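Local coordinates for type III CBASS phage resistance system CD-NTase-associated protein Cap8 (Pseudomonas aeruginosa, PDB 6P8P), which probably acts as a HORMA domain regulator of a cGAS-like CD-NTase enzyme in bacterial defence against phages, at residues Q19-I24 against A42-A47. The protein carries 2 engineered substitutions. Numbering follows the deposited sequence.
Sequences QTWDAI and AVTGVA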
ATOM      1  N   GLN A  19      -1.955   0.537 -12.224  1.00 15.44           N
ATOM      2  CA  GLN A  19      -1.604   0.876 -13.597  1.00 13.98           C
ATOM      3  C   GLN A  19      -1.132   2.317 -13.697  1.00 13.89           C
ATOM      4  O   GLN A  19      -0.253   2.625 -14.503  1.00 17.22           O
ATOM      5  CB  GLN A  19      -2.800   0.654 -14.526  1.00 17.88           C
ATOM      6  CG  GLN A  19      -3.214  -0.785 -14.657  1.00 18.42           C
ATOM      7  CD  GLN A  19      -4.511  -0.952 -15.402  1.00 23.67           C
ATOM      8  OE1 GLN A  19      -5.444  -0.157 -15.229  1.00 19.84           O
ATOM      9  NE2 GLN A  19      -4.598  -2.007 -16.231  1.00 25.45           N
ATOM     10  N   THR A  20      -1.718   3.203 -12.896  1.00 14.78           N
ATOM     11  CA  THR A  20      -1.304   4.599 -12.862  1.00 13.67           C
ATOM     12  C   THR A  20       0.123   4.714 -12.348  1.00 13.63           C
ATOM     13  O   THR A  20       0.972   5.351 -12.966  1.00 15.89           O
ATOM     14  CB  THR A  20      -2.246   5.395 -11.957  1.00 13.55           C
ATOM     15  OG1 THR A  20      -3.622   5.245 -12.382  1.00 19.14           O
ATOM     16  CG2 THR A  20      -1.854   6.893 -11.962  1.00 18.28           C
ATOM     17  N   TRP A  21       0.431   4.044 -11.235  1.00 13.77           N
ATOM     18  CA  TRP A  21       1.814   4.096 -10.741  1.00 16.60           C
ATOM     19  C   TRP A  21       2.799   3.528 -11.748  1.00 19.17           C
ATOM     20  O   TRP A  21       3.867   4.107 -11.972  1.00 15.97           O
ATOM     21  CB  TRP A  21       1.933   3.331  -9.435  1.00 15.28           C
ATOM     22  CG  TRP A  21       3.279   3.364  -8.811  1.00 13.48           C
ATOM     23  CD1 TRP A  21       4.073   2.290  -8.565  1.00 17.90           C
ATOM     24  CD2 TRP A  21       3.998   4.519  -8.367  1.00 13.41           C
ATOM     25  NE1 TRP A  21       5.242   2.703  -7.940  1.00 15.94           N
ATOM     26  CE2 TRP A  21       5.222   4.073  -7.835  1.00 16.30           C
ATOM     27  CE3 TRP A  21       3.710   5.892  -8.342  1.00 14.32           C
ATOM     28  CZ2 TRP A  21       6.142   4.934  -7.262  1.00 16.73           C
ATOM     29  CZ3 TRP A  21       4.651   6.766  -7.799  1.00 17.14           C
ATOM     30  CH2 TRP A  21       5.855   6.278  -7.270  1.00 16.85           C
ATOM     31  N   ASP A  22       2.454   2.403 -12.375  1.00 17.45           N
ATOM     32  CA  ASP A  22       3.338   1.822 -13.376  1.00 15.98           C
ATOM     33  C   ASP A  22       3.605   2.811 -14.513  1.00 18.39           C
ATOM     34  O   ASP A  22       4.733   2.918 -14.998  1.00 18.81           O
ATOM     35  CB  ASP A  22       2.727   0.528 -13.916  1.00 16.66           C
ATOM     36  CG  ASP A  22       2.933  -0.660 -13.002  1.00 34.11           C
ATOM     37  OD1 ASP A  22       3.659  -0.550 -12.000  1.00 26.96           O
ATOM     38  OD2 ASP A  22       2.353  -1.738 -13.300  1.00 29.08           O
ATOM     39  N   ALA A  23       2.590   3.586 -14.910  1.00 15.11           N
ATOM     40  CA  ALA A  23       2.800   4.561 -15.986  1.00 16.04           C
ATOM     41  C   ALA A  23       3.739   5.664 -15.525  1.00 16.45           C
ATOM     42  O   ALA A  23       4.576   6.144 -16.306  1.00 16.97           O
ATOM     43  CB  ALA A  23       1.469   5.153 -16.460  1.00 16.43           C
ATOM     44  N   ILE A  24       3.618   6.056 -14.243  1.00 14.01           N
ATOM     45  CA  ILE A  24       4.492   7.077 -13.660  1.00 13.72           C
ATOM     46  C   ILE A  24       5.917   6.564 -13.532  1.00 17.74           C
ATOM     47  O   ILE A  24       6.882   7.274 -13.830  1.00 19.93           O
ATOM     48  CB  ILE A  24       3.929   7.534 -12.300  1.00 18.27           C
ATOM     49  CG1 ILE A  24       2.615   8.292 -12.525  1.00 17.58           C
ATOM     50  CG2 ILE A  24       4.937   8.388 -11.548  1.00 18.91           C
ATOM     51  CD1 ILE A  24       1.790   8.537 -11.271  1.00 22.65           C
ATOM     52  N   ALA A  42       9.362  -0.963  -5.725  1.00 17.70           N
ATOM     53  CA  ALA A  42       9.242  -1.561  -4.389  1.00 18.87           C
ATOM     54  C   ALA A  42       8.158  -0.887  -3.533  1.00 19.10           C
ATOM     55  O   ALA A  42       7.602  -1.524  -2.626  1.00 21.14           O
ATOM     56  CB  ALA A  42      10.588  -1.492  -3.670  1.00 21.26           C
ATOM     57  N   VAL A  43       7.865   0.391  -3.777  1.00 14.87           N
ATOM     58  CA  VAL A  43       6.883   1.133  -2.997  1.00 16.53           C
ATOM     59  C   VAL A  43       5.509   1.123  -3.669  1.00 14.92           C
ATOM     60  O   VAL A  43       4.643   1.911  -3.309  1.00 16.32           O
ATOM     61  CB  VAL A  43       7.338   2.571  -2.720  1.00 19.55           C
ATOM     62  CG1 VAL A  43       8.651   2.608  -1.982  1.00 21.46           C
ATOM     63  CG2 VAL A  43       7.407   3.360  -4.038  1.00 17.57           C
ATOM     64  N   THR A  44       5.294   0.221  -4.632  1.00 17.30           N
ATOM     65  CA  THR A  44       4.053   0.219  -5.403  1.00 18.74           C
ATOM     66  C   THR A  44       2.829   0.112  -4.512  1.00 17.28           C
ATOM     67  O   THR A  44       1.816   0.785  -4.745  1.00 19.19           O
ATOM     68  CB  THR A  44       4.058  -0.940  -6.413  1.00 22.71           C
ATOM     69  OG1 THR A  44       5.018  -0.695  -7.435  1.00 23.67           O
ATOM     70  CG2 THR A  44       2.680  -1.138  -7.082  1.00 19.44           C
ATOM     71  N   GLY A  45       2.886  -0.736  -3.480  1.00 20.91           N
ATOM     72  CA  GLY A  45       1.716  -0.872  -2.622  1.00 19.45           C
ATOM     73  C   GLY A  45       1.322   0.452  -1.983  1.00 16.13           C
ATOM     74  O   GLY A  45       0.146   0.843  -1.970  1.00 20.05           O
ATOM     75  N   VAL A  46       2.308   1.163  -1.447  1.00 15.31           N
ATOM     76  CA  VAL A  46       2.039   2.445  -0.808  1.00 17.54           C
ATOM     77  C   VAL A  46       1.586   3.461  -1.852  1.00 18.38           C
ATOM     78  O   VAL A  46       0.599   4.187  -1.666  1.00 15.82           O
ATOM     79  CB  VAL A  46       3.285   2.934  -0.039  1.00 20.70           C
ATOM     80  CG1 VAL A  46       3.042   4.320   0.513  1.00 22.27           C
ATOM     81  CG2 VAL A  46       3.648   1.960   1.053  1.00 29.26           C
ATOM     82  N   ALA A  47       2.318   3.548  -2.960  1.00 15.83           N
ATOM     83  CA  ALA A  47       2.024   4.584  -3.939  1.00 15.27           C
ATOM     84  C   ALA A  47       0.650   4.389  -4.560  1.00 18.51           C
ATOM     85  O   ALA A  47      -0.124   5.349  -4.703  1.00 16.13           O
ATOM     86  CB  ALA A  47       3.108   4.580  -5.011  1.00 18.32           C
TER
HETATM   87  O   HOH W   1       5.242  -2.131  -9.801  1.00 37.12           O
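Between residues 19-24 of helix 17-29 and residues 42-47, which lead into helix 44-52, the backbones are nearest at Trp21 and Ala47, with CA atoms 6.8 Å apart. Both helices belong to the HORMA domain, and the contact is buried helix-to-helix packing within it. Val43 is the N-cap residue of helix 44-52; its O accepts from Ala47 N at 2.9 Å. On the side of residues 19-24, Trp21 carries nearly all of the contact. Its CG lies anti to the backbone N (chi1 -178°), which sends the indole across to the other helix. The methyl of Ala47 sits over one indole face in a CH-pi contact. Ala47 CB is 3.4 Å from the centroid of the Trp21 six-membered ring and only 11° off the ring normal, so the methyl lies almost squarely above the ring. Val43 approaches the six-membered ring obliquely through one branch, with CG2 3.8 Å from Trp21 CZ2. Thr44 meets the five-membered ring at its edge, near the ring plane, with OG1 3.3 Å from Trp21 CD1. The indole N-H itself is taken by the carbonyl of Leu40, which ties the ring to the end of helix 35-42 and probably limits its rotation. Thr44 OG1 is hydrogen-bonded to Arg41 O, one residue further along. Ile51 also packs on Trp21 from helix 44-52, while Thr44 packs on Lys120 of the second subunit. A water bridges the two segments: it donates to Asp22 OD1 at 3.1 Å and to Thr44 OG1 at 2.8 Å.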